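Local coordinates for stringent starvation protein A homolog (Haemophilus influenzae, PDB 3LYK), which probably forms an equimolar complex with the RNA polymerase holoenzyme, but not with the core enzyme, and belongs to the glutathione S-transferase superfamily, at residues Ala111-Gly116 and Lys165-Glu170; Pro159-Leu164 and Val169-Thr174. One frame throughout, in Å; residues are numbered along the deposited sequence.

Contact 1 (Ala111-Gly116 and Lys165-Glu170); sequences AKAENG and KHLGVE
E114, in the last turn of helix 89-115, and L167, in the turn that ends helix 152-165, face each other with CA atoms 8.0 Å apart and no backbone hydrogen bond between the segments. Two helix ends thus meet in the helical C-terminal domain of the GST fold. The second closes in a Schellman motif: G168 takes a positive phi of 100°, and its N reaches back to K165 O at 3.1 Å within a type I turn.

L167 makes the whole of the contact from its side. With CG set beside its own backbone N (chi1 -75°), the leucine extends toward the other helix and leads with one methyl, CD1. That methyl meets CG of E114, and the two side chains cross at about a right angle. A113 offers a second, looser surface, its CB 4.5 Å from L167 CD1, and it also packs on A124 and L125 of helix 118-134. Beyond CG the E114 chain runs out extended, which takes its carboxylate away from the leucine methyl to a salt bridge between OE2 and K163 NZ. The acidic residue therefore serves twice, and its apolar share is the approach of CG to L167 CD1 at 3.9 Å.

Contact 2 (Pro159-Leu164 and Val169-Thr174); sequences PLLWKL and VEFTGT
One hydrogen bond joins the backbones: V169 N donates to L164 O over 3.3 Å. It is bent, with 141° at the hydrogen, and the donor lies 35° from the carbonyl plane, as the chain doubles back after the helix.

Apolar contacts supply the rest. V169 CG2, set beside its backbone N and anti to the carbonyl carbon, comes against L164, touching CB and the methyl CD2, each at 4.1 Å. V169 CB sits over the same carbonyl that accepts the bond, 3.5 Å from L164 O. The V169 N to L164 O bond is the one that joins the sixth residue to the first across the Schellman motif, the way helix 152-165 ends in this GST C-terminal domain, and the V169-L164 pair is the hydrophobic contact that commonly goes with it.

The aromatic contacts lie farther along. L161 extends one methyl, CD2, obliquely to the F171 ring, 4.4 Å from CZ. Within the returning segment V169 CG1, anti to its backbone N (chi1 177°), lies 3.7 Å above the ring plane, offset toward the rim. L161 also packs on Y182, M183 and F187 of helix 176-187, while L164 rests on L128 and L132 of helix 118-134.

Both contacts involve the end of helix 152-165 and the loop that follows it, and they share V169 and E170; the centres of contact 1 and contact 2 lie about 10 Å apart. Contact 2 is the buried one, local in sequence, and holds the loop to its own helix with a backbone bond and aliphatic and aromatic side chains. Contact 1 is partly buried and joins residues far apart in sequence, bringing the turn to the end of helix 89-115 without any hydrogen bond between the two segments, mainly through the L167 side chain. The charged tie from E114 to the helix of contact 2 has no counterpart in the all-apolar side-chain packing of contact 2. Helix 118-134 borders both, and L125 also touches the shared V169.

Contact 1 (Ala111-Gly116 and Lys165-Glu170)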
ATOM      1  N   ALA B 111       5.405   0.268 -18.136  1.00 31.29           N
ATOM      2  CA  ALA B 111       4.206  -0.196 -18.836  1.00 33.28           C
ATOM      3  C   ALA B 111       4.014   0.494 -20.220  1.00 35.02           C
ATOM      4  O   ALA B 111       3.581  -0.138 -21.180  1.00 34.98           O
ATOM      5  CB  ALA B 111       2.976  -0.008 -17.991  1.00 32.37           C
ATOM      6  N   LYS B 112       4.303   1.787 -20.274  1.00 37.23           N
ATOM      7  CA  LYS B 112       4.274   2.578 -21.518  1.00 39.95           C
ATOM      8  C   LYS B 112       5.278   1.950 -22.505  1.00 41.01           C
ATOM      9  O   LYS B 112       4.972   1.760 -23.699  1.00 41.20           O
ATOM     10  CB  LYS B 112       4.683   4.017 -21.175  1.00 39.64           C
ATOM     11  CG  LYS B 112       4.304   5.115 -22.165  1.00 44.47           C
ATOM     12  CD  LYS B 112       4.876   6.482 -21.713  1.00 47.41           C
ATOM     13  CE  LYS B 112       5.527   7.260 -22.865  1.00 48.47           C
ATOM     14  NZ  LYS B 112       6.628   8.135 -22.325  1.00 48.37           N
ATOM     15  N   ALA B 113       6.465   1.605 -21.991  1.00 41.74           N
ATOM     16  CA  ALA B 113       7.536   1.017 -22.804  1.00 42.82           C
ATOM     17  C   ALA B 113       7.174  -0.340 -23.380  1.00 43.69           C
ATOM     18  O   ALA B 113       7.729  -0.746 -24.373  1.00 43.75           O
ATOM     19  CB  ALA B 113       8.856   0.939 -22.025  1.00 42.60           C
ATOM     20  N   GLU B 114       6.230  -1.034 -22.776  1.00 45.09           N
ATOM     21  CA  GLU B 114       5.818  -2.318 -23.305  1.00 46.90           C
ATOM     22  C   GLU B 114       4.590  -2.172 -24.176  1.00 47.78           C
ATOM     23  O   GLU B 114       4.428  -2.920 -25.121  1.00 48.46           O
ATOM     24  CB  GLU B 114       5.500  -3.305 -22.178  1.00 46.17           C
ATOM     25  CG  GLU B 114       6.646  -3.563 -21.223  1.00 47.93           C
ATOM     26  CD  GLU B 114       6.216  -4.398 -20.015  1.00 49.74           C
ATOM     27  OE1 GLU B 114       5.441  -3.881 -19.170  1.00 48.73           O
ATOM     28  OE2 GLU B 114       6.653  -5.571 -19.921  1.00 50.93           O
ATOM     29  N   ASN B 115       3.704  -1.243 -23.839  1.00 48.72           N
ATOM     30  CA  ASN B 115       2.383  -1.201 -24.457  1.00 50.19           C
ATOM     31  C   ASN B 115       2.026   0.055 -25.256  1.00 50.81           C
ATOM     32  O   ASN B 115       0.919   0.172 -25.740  1.00 51.41           O
ATOM     33  CB  ASN B 115       1.306  -1.447 -23.396  1.00 50.10           C
ATOM     34  CG  ASN B 115       1.619  -2.654 -22.512  1.00 51.77           C
ATOM     35  OD1 ASN B 115       2.223  -3.632 -22.964  1.00 51.73           O
ATOM     36  ND2 ASN B 115       1.212  -2.584 -21.246  1.00 51.28           N
ATOM     37  N   GLY B 116       2.930   1.013 -25.368  1.00 51.92           N
ATOM     38  CA  GLY B 116       2.609   2.233 -26.108  1.00 53.66           C
ATOM     39  C   GLY B 116       2.817   2.144 -27.621  1.00 54.91           C
ATOM     40  O   GLY B 116       3.153   1.087 -28.166  1.00 54.60           O
ATOM     41  N   LYS B 165      16.172  -5.076 -19.477  1.00 28.24           N
ATOM     42  CA  LYS B 165      17.142  -5.902 -20.203  1.00 30.35           C
ATOM     43  C   LYS B 165      16.478  -6.587 -21.437  1.00 30.86           C
ATOM     44  O   LYS B 165      17.011  -6.504 -22.527  1.00 30.79           O
ATOM     45  CB  LYS B 165      17.830  -6.932 -19.303  1.00 29.87           C
ATOM     46  CG  LYS B 165      19.054  -7.628 -19.959  1.00 33.78           C
ATOM     47  CD  LYS B 165      19.793  -8.572 -18.986  1.00 38.19           C
ATOM     48  CE  LYS B 165      21.049  -9.199 -19.639  1.00 41.54           C
ATOM     49  NZ  LYS B 165      20.674 -10.216 -20.691  1.00 41.22           N
ATOM     50  N   HIS B 166      15.310  -7.194 -21.257  1.00 30.83           N
ATOM     51  CA  HIS B 166      14.652  -7.932 -22.326  1.00 32.66           C
ATOM     52  C   HIS B 166      13.898  -7.076 -23.315  1.00 33.71           C
ATOM     53  O   HIS B 166      13.345  -7.585 -24.275  1.00 34.51           O
ATOM     54  CB  HIS B 166      13.789  -9.075 -21.763  1.00 32.27           C
ATOM     55  CG  HIS B 166      14.623 -10.112 -21.086  1.00 34.01           C
ATOM     56  ND1 HIS B 166      15.124  -9.934 -19.812  1.00 33.95           N
ATOM     57  CD2 HIS B 166      15.189 -11.251 -21.557  1.00 35.06           C
ATOM     58  CE1 HIS B 166      15.910 -10.954 -19.502  1.00 34.37           C
ATOM     59  NE2 HIS B 166      15.953 -11.776 -20.538  1.00 36.08           N
ATOM     60  N   LEU B 167      13.889  -5.773 -23.076  1.00 34.33           N
ATOM     61  CA  LEU B 167      13.356  -4.842 -24.045  1.00 35.49           C
ATOM     62  C   LEU B 167      14.488  -4.208 -24.843  1.00 35.86           C
ATOM     63  O   LEU B 167      14.244  -3.347 -25.668  1.00 36.39           O
ATOM     64  CB  LEU B 167      12.496  -3.773 -23.367  1.00 34.20           C
ATOM     65  CG  LEU B 167      11.121  -4.257 -22.927  1.00 34.11           C
ATOM     66  CD1 LEU B 167      10.456  -3.221 -21.969  1.00 35.12           C
ATOM     67  CD2 LEU B 167      10.242  -4.518 -24.125  1.00 34.63           C
ATOM     68  N   GLY B 168      15.717  -4.633 -24.585  1.00 36.65           N
ATOM     69  CA  GLY B 168      16.863  -4.174 -25.370  1.00 38.01           C
ATOM     70  C   GLY B 168      17.711  -3.079 -24.756  1.00 38.73           C
ATOM     71  O   GLY B 168      18.719  -2.700 -25.325  1.00 39.09           O
ATOM     72  N   VAL B 169      17.316  -2.557 -23.599  1.00 38.89           N
ATOM     73  CA  VAL B 169      18.143  -1.599 -22.861  1.00 39.36           C
ATOM     74  C   VAL B 169      19.521  -2.184 -22.538  1.00 40.61           C
ATOM     75  O   VAL B 169      19.631  -3.308 -22.064  1.00 40.70           O
ATOM     76  CB  VAL B 169      17.422  -1.163 -21.555  1.00 38.86           C
ATOM     77  CG1 VAL B 169      18.293  -0.206 -20.714  1.00 38.90           C
ATOM     78  CG2 VAL B 169      16.145  -0.508 -21.916  1.00 37.51           C
ATOM     79  N   GLU B 170      20.565  -1.409 -22.799  1.00 42.49           N
ATOM     80  CA  GLU B 170      21.956  -1.791 -22.505  1.00 44.54           C
ATOM     81  C   GLU B 170      22.602  -0.570 -21.867  1.00 44.71           C
ATOM     82  O   GLU B 170      22.549   0.507 -22.428  1.00 45.63           O
ATOM     83  CB  GLU B 170      22.693  -2.197 -23.801  1.00 44.98           C
ATOM     84  CG  GLU B 170      22.150  -3.515 -24.450  1.00 48.40           C
ATOM     85  CD  GLU B 170      22.882  -3.955 -25.754  1.00 53.08           C
ATOM     86  OE1 GLU B 170      23.816  -3.256 -26.206  1.00 54.52           O
ATOM     87  OE2 GLU B 170      22.516  -5.011 -26.333  1.00 54.70           O
TER

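Contact 2 (Pro159-Leu164 and Val169-Thr174)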
ATOM      1  N   PRO B 159      12.763  -6.973 -10.822  1.00 21.09           N
ATOM      2  CA  PRO B 159      11.852  -7.306 -11.895  1.00 20.70           C
ATOM      3  C   PRO B 159      11.829  -6.226 -12.972  1.00 21.03           C
ATOM      4  O   PRO B 159      11.581  -6.529 -14.146  1.00 20.70           O
ATOM      5  CB  PRO B 159      10.486  -7.379 -11.181  1.00 21.01           C
ATOM      6  CG  PRO B 159      10.844  -7.890  -9.845  1.00 19.55           C
ATOM      7  CD  PRO B 159      12.090  -7.077  -9.513  1.00 21.50           C
ATOM      8  N   LEU B 160      12.050  -4.982 -12.563  1.00 20.33           N
ATOM      9  CA  LEU B 160      12.011  -3.863 -13.505  1.00 21.47           C
ATOM     10  C   LEU B 160      13.244  -3.859 -14.426  1.00 21.19           C
ATOM     11  O   LEU B 160      13.116  -3.641 -15.625  1.00 21.05           O
ATOM     12  CB  LEU B 160      11.905  -2.532 -12.768  1.00 21.31           C
ATOM     13  CG  LEU B 160      12.003  -1.313 -13.687  1.00 24.93           C
ATOM     14  CD1 LEU B 160      10.989  -0.290 -13.289  1.00 27.33           C
ATOM     15  CD2 LEU B 160      13.416  -0.743 -13.577  1.00 26.41           C
ATOM     16  N   LEU B 161      14.421  -4.095 -13.850  1.00 21.42           N
ATOM     17  CA  LEU B 161      15.662  -4.206 -14.610  1.00 21.13           C
ATOM     18  C   LEU B 161      15.648  -5.434 -15.553  1.00 21.34           C
ATOM     19  O   LEU B 161      16.113  -5.353 -16.678  1.00 20.94           O
ATOM     20  CB  LEU B 161      16.836  -4.265 -13.663  1.00 19.92           C
ATOM     21  CG  LEU B 161      17.025  -2.956 -12.878  1.00 22.70           C
ATOM     22  CD1 LEU B 161      18.151  -3.101 -11.908  1.00 20.93           C
ATOM     23  CD2 LEU B 161      17.327  -1.723 -13.818  1.00 22.09           C
ATOM     24  N   TRP B 162      15.075  -6.538 -15.077  1.00 20.90           N
ATOM     25  CA  TRP B 162      14.883  -7.714 -15.842  1.00 22.19           C
ATOM     26  C   TRP B 162      14.053  -7.412 -17.090  1.00 24.01           C
ATOM     27  O   TRP B 162      14.431  -7.817 -18.194  1.00 24.30           O
ATOM     28  CB  TRP B 162      14.193  -8.769 -15.006  1.00 21.29           C
ATOM     29  CG  TRP B 162      14.008 -10.084 -15.710  1.00 22.66           C
ATOM     30  CD1 TRP B 162      12.803 -10.666 -16.102  1.00 20.64           C
ATOM     31  CD2 TRP B 162      15.036 -11.027 -16.057  1.00 20.72           C
ATOM     32  NE1 TRP B 162      13.043 -11.905 -16.643  1.00 22.81           N
ATOM     33  CE2 TRP B 162      14.394 -12.149 -16.648  1.00 22.87           C
ATOM     34  CE3 TRP B 162      16.437 -11.019 -15.952  1.00 21.27           C
ATOM     35  CZ2 TRP B 162      15.111 -13.274 -17.140  1.00 22.51           C
ATOM     36  CZ3 TRP B 162      17.149 -12.144 -16.428  1.00 22.90           C
ATOM     37  CH2 TRP B 162      16.470 -13.255 -17.011  1.00 22.83           C
ATOM     38  N   LYS B 163      12.946  -6.691 -16.928  1.00 24.99           N
ATOM     39  CA  LYS B 163      12.130  -6.341 -18.078  1.00 26.55           C
ATOM     40  C   LYS B 163      12.842  -5.403 -19.028  1.00 27.30           C
ATOM     41  O   LYS B 163      12.729  -5.583 -20.254  1.00 27.69           O
ATOM     42  CB  LYS B 163      10.773  -5.781 -17.684  1.00 26.57           C
ATOM     43  CG  LYS B 163       9.801  -6.895 -17.298  1.00 28.50           C
ATOM     44  CD  LYS B 163       8.438  -6.330 -16.986  1.00 31.55           C
ATOM     45  CE  LYS B 163       7.465  -7.406 -16.621  1.00 35.57           C
ATOM     46  NZ  LYS B 163       6.922  -8.086 -17.832  1.00 38.62           N
ATOM     47  N   LEU B 164      13.562  -4.420 -18.485  1.00 26.67           N
ATOM     48  CA  LEU B 164      14.300  -3.483 -19.323  1.00 27.81           C
ATOM     49  C   LEU B 164      15.375  -4.227 -20.137  1.00 28.39           C
ATOM     50  O   LEU B 164      15.474  -4.016 -21.342  1.00 27.74           O
ATOM     51  CB  LEU B 164      14.975  -2.371 -18.500  1.00 27.56           C
ATOM     52  CG  LEU B 164      14.037  -1.314 -17.899  1.00 28.34           C
ATOM     53  CD1 LEU B 164      14.849  -0.335 -17.089  1.00 24.95           C
ATOM     54  CD2 LEU B 164      13.251  -0.614 -19.025  1.00 30.35           C
ATOM     55  N   VAL B 169      17.316  -2.557 -23.599  1.00 38.89           N
ATOM     56  CA  VAL B 169      18.143  -1.599 -22.861  1.00 39.36           C
ATOM     57  C   VAL B 169      19.521  -2.184 -22.538  1.00 40.61           C
ATOM     58  O   VAL B 169      19.631  -3.308 -22.064  1.00 40.70           O
ATOM     59  CB  VAL B 169      17.422  -1.163 -21.555  1.00 38.86           C
ATOM     60  CG1 VAL B 169      18.293  -0.206 -20.714  1.00 38.90           C
ATOM     61  CG2 VAL B 169      16.145  -0.508 -21.916  1.00 37.51           C
ATOM     62  N   GLU B 170      20.565  -1.409 -22.799  1.00 42.49           N
ATOM     63  CA  GLU B 170      21.956  -1.791 -22.505  1.00 44.54           C
ATOM     64  C   GLU B 170      22.602  -0.570 -21.867  1.00 44.71           C
ATOM     65  O   GLU B 170      22.549   0.507 -22.428  1.00 45.63           O
ATOM     66  CB  GLU B 170      22.693  -2.197 -23.801  1.00 44.98           C
ATOM     67  CG  GLU B 170      22.150  -3.515 -24.450  1.00 48.40           C
ATOM     68  CD  GLU B 170      22.882  -3.955 -25.754  1.00 53.08           C
ATOM     69  OE1 GLU B 170      23.816  -3.256 -26.206  1.00 54.52           O
ATOM     70  OE2 GLU B 170      22.516  -5.011 -26.333  1.00 54.70           O
ATOM     71  N   PHE B 171      23.184  -0.716 -20.683  1.00 45.76           N
ATOM     72  CA  PHE B 171      23.680   0.451 -19.952  1.00 46.20           C
ATOM     73  C   PHE B 171      25.140   0.736 -20.314  1.00 47.37           C
ATOM     74  O   PHE B 171      26.009  -0.119 -20.158  1.00 47.01           O
ATOM     75  CB  PHE B 171      23.486   0.301 -18.427  1.00 45.49           C
ATOM     76  CG  PHE B 171      22.031   0.308 -17.981  1.00 44.31           C
ATOM     77  CD1 PHE B 171      21.374   1.509 -17.694  1.00 44.72           C
ATOM     78  CD2 PHE B 171      21.319  -0.882 -17.856  1.00 43.34           C
ATOM     79  CE1 PHE B 171      20.019   1.519 -17.283  1.00 43.92           C
ATOM     80  CE2 PHE B 171      19.969  -0.890 -17.451  1.00 44.21           C
ATOM     81  CZ  PHE B 171      19.318   0.314 -17.157  1.00 43.79           C
ATOM     82  N   THR B 172      25.390   1.937 -20.828  1.00 49.08           N
ATOM     83  CA  THR B 172      26.752   2.398 -21.138  1.00 51.05           C
ATOM     84  C   THR B 172      26.916   3.842 -20.650  1.00 52.05           C
ATOM     85  O   THR B 172      25.918   4.565 -20.443  1.00 52.94           O
ATOM     86  CB  THR B 172      27.084   2.298 -22.672  1.00 51.18           C
ATOM     87  OG1 THR B 172      26.155   3.093 -23.417  1.00 51.45           O
ATOM     88  CG2 THR B 172      27.029   0.835 -23.180  1.00 50.73           C
ATOM     89  N   GLY B 173      28.163   4.259 -20.447  1.00 53.00           N
ATOM     90  CA  GLY B 173      28.436   5.613 -19.955  1.00 53.57           C
ATOM     91  C   GLY B 173      28.401   5.713 -18.437  1.00 53.92           C
ATOM     92  O   GLY B 173      28.526   4.697 -17.736  1.00 54.06           O
ATOM     93  N   THR B 174      28.204   6.937 -17.936  1.00 53.55           N
ATOM     94  CA  THR B 174      28.410   7.246 -16.512  1.00 53.23           C
ATOM     95  C   THR B 174      27.301   6.705 -15.609  1.00 52.31           C
ATOM     96  O   THR B 174      26.115   7.062 -15.738  1.00 52.35           O
ATOM     97  CB  THR B 174      28.643   8.769 -16.256  1.00 53.52           C
ATOM     98  OG1 THR B 174      29.681   9.233 -17.124  1.00 54.23           O
ATOM     99  CG2 THR B 174      29.069   9.032 -14.784  1.00 53.94           C
TER